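Local coordinates for protein esterase (Staphylococcus aureus subsp. aureus USA300_TCH1516, PDB 3D7R) that probably hydrolyses ester bonds, as a putative esterase of the alpha/beta hydrolase fold, at residues 149-152 and 153-157; 182-185 and 186-190. One frame throughout, in Å; residues are numbered along the deposited sequence.

Interaction 1. Residues 149-152 and 153-157; sequences AIQR and VYDQL. With NA (sodium ion), chain E.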
ATOM      1  N   ALA A 149       5.200  -6.860 -12.548  1.00  9.39           N
ATOM      2  CA  ALA A 149       6.405  -6.454 -11.829  1.00  9.15           C
ATOM      3  C   ALA A 149       6.397  -6.925 -10.375  1.00  9.81           C
ATOM      4  O   ALA A 149       7.405  -7.401  -9.865  1.00 10.29           O
ATOM      5  CB  ALA A 149       6.576  -4.958 -11.900  1.00  9.43           C
ATOM      6  N   ILE A 150       5.266  -6.769  -9.694  1.00 10.35           N
ATOM      7  CA  ILE A 150       5.161  -7.216  -8.304  1.00 10.15           C
ATOM      8  C   ILE A 150       5.359  -8.745  -8.203  1.00 10.01           C
ATOM      9  O   ILE A 150       6.083  -9.221  -7.330  1.00  9.48           O
ATOM     10  CB  ILE A 150       3.836  -6.719  -7.666  1.00 10.85           C
ATOM     11  CG1 ILE A 150       3.832  -5.179  -7.626  1.00 11.27           C
ATOM     12  CG2 ILE A 150       3.634  -7.299  -6.233  1.00 10.93           C
ATOM     13  CD1 ILE A 150       2.558  -4.565  -7.119  1.00 10.48           C
ATOM     14  N   GLN A 151       4.748  -9.491  -9.129  1.00  9.73           N
ATOM     15  CA  GLN A 151       4.967 -10.938  -9.266  1.00 10.18           C
ATOM     16  C   GLN A 151       6.453 -11.293  -9.361  1.00 10.02           C
ATOM     17  O   GLN A 151       6.923 -12.208  -8.679  1.00  9.50           O
ATOM     18  CB  GLN A 151       4.229 -11.481 -10.509  1.00 10.08           C
ATOM     19  CG  GLN A 151       4.224 -13.022 -10.613  1.00 12.35           C
ATOM     20  CD  GLN A 151       3.394 -13.671  -9.496  1.00 12.59           C
ATOM     21  OE1 GLN A 151       2.217 -13.344  -9.313  1.00 14.16           O
ATOM     22  NE2 GLN A 151       4.006 -14.602  -8.752  1.00 13.60           N
ATOM     23  N   ARG A 152       7.189 -10.575 -10.216  1.00  9.47           N
ATOM     24  CA  ARG A 152       8.596 -10.872 -10.425  1.00 10.20           C
ATOM     25  C   ARG A 152       9.400 -10.680  -9.136  1.00  9.52           C
ATOM     26  O   ARG A 152      10.217 -11.536  -8.806  1.00  9.68           O
ATOM     27  CB  ARG A 152       9.197 -10.020 -11.553  1.00 10.41           C
ATOM     28  CG  ARG A 152       8.690 -10.428 -12.959  1.00 15.38           C
ATOM     29  CD  ARG A 152       9.294  -9.547 -14.078  1.00 22.99           C
ATOM     30  NE  ARG A 152       8.244  -8.931 -14.910  1.00 28.79           N
ATOM     31  CZ  ARG A 152       8.052  -7.614 -15.059  1.00 30.85           C
ATOM     32  NH1 ARG A 152       8.850  -6.719 -14.471  1.00 29.97           N
ATOM     33  NH2 ARG A 152       7.058  -7.191 -15.829  1.00 33.47           N
ATOM     34  N   VAL A 153       9.177  -9.579  -8.407  1.00  8.95           N
ATOM     35  CA  VAL A 153       9.932  -9.373  -7.155  1.00  8.73           C
ATOM     36  C   VAL A 153       9.488 -10.372  -6.086  1.00  8.54           C
ATOM     37  O   VAL A 153      10.315 -10.909  -5.358  1.00  8.34           O
ATOM     38  CB  VAL A 153       9.942  -7.895  -6.636  1.00  9.47           C
ATOM     39  CG1 VAL A 153       8.565  -7.418  -6.236  1.00 10.62           C
ATOM     40  CG2 VAL A 153      10.956  -7.713  -5.459  1.00  8.73           C
ATOM     41  N   TYR A 154       8.190 -10.659  -6.021  1.00  8.80           N
ATOM     42  CA  TYR A 154       7.701 -11.679  -5.084  1.00  8.69           C
ATOM     43  C   TYR A 154       8.363 -13.030  -5.339  1.00  9.12           C
ATOM     44  O   TYR A 154       8.831 -13.679  -4.417  1.00  9.05           O
ATOM     45  CB  TYR A 154       6.179 -11.799  -5.125  1.00  8.58           C
ATOM     46  CG  TYR A 154       5.618 -12.870  -4.188  1.00  8.44           C
ATOM     47  CD1 TYR A 154       5.505 -12.635  -2.819  1.00  8.46           C
ATOM     48  CD2 TYR A 154       5.180 -14.106  -4.683  1.00  9.63           C
ATOM     49  CE1 TYR A 154       4.996 -13.600  -1.955  1.00  7.38           C
ATOM     50  CE2 TYR A 154       4.658 -15.102  -3.813  1.00  8.05           C
ATOM     51  CZ  TYR A 154       4.575 -14.838  -2.457  1.00  8.20           C
ATOM     52  OH  TYR A 154       4.049 -15.796  -1.600  1.00  9.22           O
ATOM     53  N   ASP A 155       8.410 -13.438  -6.594  1.00  9.58           N
ATOM     54  CA  ASP A 155       9.068 -14.687  -6.976  1.00 10.80           C
ATOM     55  C   ASP A 155      10.538 -14.711  -6.569  1.00 10.71           C
ATOM     56  O   ASP A 155      11.017 -15.715  -6.034  1.00 10.86           O
ATOM     57  CB  ASP A 155       8.896 -14.935  -8.477  1.00 10.56           C
ATOM     58  CG  ASP A 155       7.442 -15.284  -8.842  1.00 12.36           C
ATOM     59  OD1 ASP A 155       6.656 -15.571  -7.927  1.00 13.97           O
ATOM     60  OD2 ASP A 155       7.090 -15.273 -10.032  1.00 13.21           O
ATOM     61  N   GLN A 156      11.240 -13.605  -6.831  1.00 11.23           N
ATOM     62  CA  GLN A 156      12.633 -13.419  -6.382  1.00 11.76           C
ATOM     63  C   GLN A 156      12.793 -13.708  -4.881  1.00 11.41           C
ATOM     64  O   GLN A 156      13.609 -14.532  -4.505  1.00 11.27           O
ATOM     65  CB  GLN A 156      13.127 -11.998  -6.707  1.00 12.01           C
ATOM     66  CG  GLN A 156      14.580 -11.733  -6.316  1.00 15.12           C
ATOM     67  CD  GLN A 156      15.025 -10.280  -6.538  1.00 19.08           C
ATOM     68  OE1 GLN A 156      14.269  -9.312  -6.289  1.00 20.83           O
ATOM     69  NE2 GLN A 156      16.279 -10.114  -6.980  1.00 19.68           N
ATOM     70  N   LEU A 157      12.014 -13.026  -4.041  1.00 10.87           N
ATOM     71  CA  LEU A 157      12.053 -13.199  -2.575  1.00 10.86           C
ATOM     72  C   LEU A 157      11.720 -14.632  -2.104  1.00 10.82           C
ATOM     73  O   LEU A 157      12.431 -15.209  -1.278  1.00 11.10           O
ATOM     74  CB  LEU A 157      11.110 -12.184  -1.909  1.00 10.58           C
ATOM     75  CG  LEU A 157      11.408 -10.698  -2.187  1.00 10.90           C
ATOM     76  CD1 LEU A 157      10.448  -9.775  -1.387  1.00  9.90           C
ATOM     77  CD2 LEU A 157      12.859 -10.349  -1.866  1.00 10.40           C
TER
HETATM   78 NA    NA E1200      15.517  -7.500  -5.577  1.00 15.77          NA
HETATM   79  O   HOH W   1      17.722  -7.576  -7.415  1.00 22.97           O
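From Ala149 to Gln156 the backbone of helix 143-161 runs in regular alpha-helical hydrogen bonds, each N-H reaching the carbonyl four residues back, as in Tyr154 N to Ile150 O at 2.9 Å and Asp155 N to Gln151 O at 2.8 Å. On this frame Gln151 and Asp155 form an i to i+4 side-chain pair. With its CG anti to the backbone N (chi1 -171°), the Gln151 chain bends at chi2 and turns its amide toward the following turn of the helix. Gln151 NE2 donates to Asp155 OD1 at 2.9 Å, on the syn side but 32° out of the carboxylate plane, and makes a weak bond to Asp155 OD2 at 3.4 Å. The N-H lies closer to straight in the longer bond, and the amide and carboxylate planes are turned 49° apart. Between them in sequence, Val153 sets CG1 3.3 Å from Ile150 O, the carbonyl three residues back, and packs on Leu100 of strand 98-102. Tyr154 also faces inward, its ring edge-to-face with Phe181 and its OH bonded to Pro191 O. Gln156 has another task: its extended chain carries OE1 to a sodium ion, 2.3 Å away, while NE2 donates to a water that also binds the ion. Ile150 and Leu157 likewise meet strand 98-102, whereas Arg152 and Asp155 are exposed. Because a neutral amide meets the carboxylate, the Gln151-Asp155 pair probably leaves the negative charge of Asp155 largely uncompensated by this partner.

Interaction 2. Residues 182-185 and 186-190; sequences VQSL and LDNQQ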
ATOM      1  N   VAL A 182      -2.090 -10.718  -3.557  1.00  7.55           N
ATOM      2  CA  VAL A 182      -2.189 -11.977  -2.796  1.00  7.37           C
ATOM      3  C   VAL A 182      -3.400 -12.799  -3.279  1.00  7.59           C
ATOM      4  O   VAL A 182      -3.350 -14.029  -3.335  1.00  8.22           O
ATOM      5  CB  VAL A 182      -2.214 -11.702  -1.267  1.00  8.01           C
ATOM      6  CG1 VAL A 182      -2.536 -12.981  -0.480  1.00  7.09           C
ATOM      7  CG2 VAL A 182      -0.859 -11.075  -0.833  1.00  6.69           C
ATOM      8  N   GLN A 183      -4.474 -12.108  -3.648  1.00  7.47           N
ATOM      9  CA  GLN A 183      -5.650 -12.751  -4.233  1.00  7.63           C
ATOM     10  C   GLN A 183      -5.306 -13.415  -5.569  1.00  8.31           C
ATOM     11  O   GLN A 183      -5.784 -14.519  -5.871  1.00  8.59           O
ATOM     12  CB  GLN A 183      -6.779 -11.733  -4.405  1.00  7.52           C
ATOM     13  CG  GLN A 183      -7.466 -11.321  -3.102  1.00  6.12           C
ATOM     14  CD  GLN A 183      -8.427 -10.134  -3.258  1.00  7.44           C
ATOM     15  OE1 GLN A 183      -8.271  -9.314  -4.158  1.00  8.22           O
ATOM     16  NE2 GLN A 183      -9.414 -10.040  -2.366  1.00  7.60           N
ATOM     17  N   SER A 184      -4.467 -12.750  -6.360  1.00  8.07           N
ATOM     18  CA  SER A 184      -3.924 -13.347  -7.583  1.00  8.27           C
ATOM     19  C   SER A 184      -3.121 -14.628  -7.314  1.00  7.83           C
ATOM     20  O   SER A 184      -3.321 -15.654  -7.987  1.00  7.33           O
ATOM     21  CB  SER A 184      -3.072 -12.332  -8.336  1.00  8.47           C
ATOM     22  OG  SER A 184      -2.509 -12.921  -9.495  1.00 10.67           O
ATOM     23  N   LEU A 185      -2.238 -14.579  -6.325  1.00  6.84           N
ATOM     24  CA  LEU A 185      -1.482 -15.766  -5.913  1.00  7.53           C
ATOM     25  C   LEU A 185      -2.428 -16.913  -5.538  1.00  8.06           C
ATOM     26  O   LEU A 185      -2.250 -18.054  -5.980  1.00  7.36           O
ATOM     27  CB  LEU A 185      -0.580 -15.442  -4.713  1.00  6.52           C
ATOM     28  CG  LEU A 185       0.545 -14.415  -4.899  1.00  6.99           C
ATOM     29  CD1 LEU A 185       1.211 -14.113  -3.560  1.00  6.37           C
ATOM     30  CD2 LEU A 185       1.582 -14.886  -5.893  1.00  5.40           C
ATOM     31  N   LEU A 186      -3.423 -16.590  -4.710  1.00  8.46           N
ATOM     32  CA  LEU A 186      -4.439 -17.547  -4.266  1.00  9.72           C
ATOM     33  C   LEU A 186      -5.254 -18.158  -5.441  1.00 10.11           C
ATOM     34  O   LEU A 186      -5.442 -19.380  -5.509  1.00 10.74           O
ATOM     35  CB  LEU A 186      -5.366 -16.841  -3.256  1.00  9.39           C
ATOM     36  CG  LEU A 186      -6.561 -17.591  -2.676  1.00 11.50           C
ATOM     37  CD1 LEU A 186      -6.093 -18.891  -2.021  1.00 11.14           C
ATOM     38  CD2 LEU A 186      -7.275 -16.690  -1.673  1.00  9.09           C
ATOM     39  N   ASP A 187      -5.757 -17.309  -6.335  1.00  9.74           N
ATOM     40  CA  ASP A 187      -6.493 -17.755  -7.530  1.00 10.34           C
ATOM     41  C   ASP A 187      -5.616 -18.616  -8.450  1.00 10.14           C
ATOM     42  O   ASP A 187      -6.113 -19.493  -9.184  1.00 10.28           O
ATOM     43  CB  ASP A 187      -7.018 -16.551  -8.323  1.00 10.30           C
ATOM     44  CG  ASP A 187      -8.094 -15.737  -7.545  1.00 11.77           C
ATOM     45  OD1 ASP A 187      -8.693 -16.259  -6.576  1.00 12.50           O
ATOM     46  OD2 ASP A 187      -8.328 -14.564  -7.907  1.00 14.17           O
ATOM     47  N   ASN A 188      -4.313 -18.352  -8.410  1.00  9.55           N
ATOM     48  CA  ASN A 188      -3.350 -19.052  -9.275  1.00  9.47           C
ATOM     49  C   ASN A 188      -2.577 -20.206  -8.592  1.00  8.97           C
ATOM     50  O   ASN A 188      -1.593 -20.718  -9.129  1.00  8.44           O
ATOM     51  CB  ASN A 188      -2.414 -18.022  -9.895  1.00  9.34           C
ATOM     52  CG  ASN A 188      -3.077 -17.271 -11.052  1.00 11.25           C
ATOM     53  OD1 ASN A 188      -3.341 -17.847 -12.110  1.00 11.30           O
ATOM     54  ND2 ASN A 188      -3.356 -15.997 -10.851  1.00 12.81           N
ATOM     55  N   GLN A 189      -3.043 -20.607  -7.408  1.00  8.25           N
ATOM     56  CA  GLN A 189      -2.410 -21.662  -6.605  1.00  9.55           C
ATOM     57  C   GLN A 189      -0.910 -21.442  -6.289  1.00  9.78           C
ATOM     58  O   GLN A 189      -0.148 -22.414  -6.142  1.00  9.36           O
ATOM     59  CB  GLN A 189      -2.614 -23.037  -7.260  1.00  9.92           C
ATOM     60  CG  GLN A 189      -4.072 -23.346  -7.572  1.00 12.15           C
ATOM     61  CD  GLN A 189      -4.300 -24.833  -7.836  1.00 16.11           C
ATOM     62  OE1 GLN A 189      -5.200 -25.436  -7.256  1.00 18.33           O
ATOM     63  NE2 GLN A 189      -3.467 -25.433  -8.692  1.00 12.67           N
ATOM     64  N   GLN A 190      -0.490 -20.183  -6.213  1.00  9.72           N
ATOM     65  CA  GLN A 190       0.916 -19.860  -5.941  1.00 11.10           C
ATOM     66  C   GLN A 190       1.170 -19.917  -4.441  1.00 11.64           C
ATOM     67  O   GLN A 190       0.285 -19.569  -3.664  1.00 11.13           O
ATOM     68  CB  GLN A 190       1.241 -18.440  -6.427  1.00 11.24           C
ATOM     69  CG  GLN A 190       1.190 -18.202  -7.945  1.00 12.93           C
ATOM     70  CD  GLN A 190       2.356 -18.820  -8.686  1.00 18.87           C
ATOM     71  OE1 GLN A 190       3.255 -19.418  -8.088  1.00 19.50           O
ATOM     72  NE2 GLN A 190       2.343 -18.693  -9.997  1.00 20.77           N
TER
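Ser184 O is gripped twice by Asn188, whose backbone N and side-chain ND2 approach from opposite faces of the carbonyl plane, each at 2.9 Å. The setting is a Schellman motif that ends helix 173-187, the helix of a beta-alpha-beta unit between strands 166-171 and 195-199. Asn188 is the first residue to leave helical angles, and its CG, anti to the carbonyl carbon (chi1 -77°), swings the amide back over the last turn; ND2 stands above the carbonyl plane instead of on a lone pair. Gln189 then takes a positive phi of 55°, which reverses the chain and brings Gln190 N to Leu185 O at 2.8 Å, while Gln189 N makes the longer inner bond to Leu186 O. Carbonyls at the end of the helix thus find donors where regular helical ones run out. Asp187 folds its carboxylate beside Gln183 O without bonding to it, and OD1 is instead taken by Thr252 OG1. The Schellman turn is accompanied by an apolar touch between its flanks: Leu185 and the aliphatic part of Gln190 cross at about a right angle, with Leu185 CD2 lying 3.6 Å from Gln190 CB and 3.9 Å from Gln190 CG.

Followed from the N terminus, the chain first meets interaction 1, in the middle of helix 143-161, then passes through strand 166-171 into helix 173-187, whose C-terminal end holds interaction 2. Each is local and closes only a turn of backbone; they come in series and neither nests nor crosses. Their centres lie 13 Å apart, yet the two helices touch directly: Tyr154 CE2 rests 3.6 Å from Leu185 CD1, and Gln151 NE2 approaches Leu185 CD2. Leu185 thus joins the last turns of helix 173-187 to helix 143-161. The pair illustrates how a mid-helix contact and a helix end can meet through a few side chains, here Gln151 and Tyr154 against Leu185.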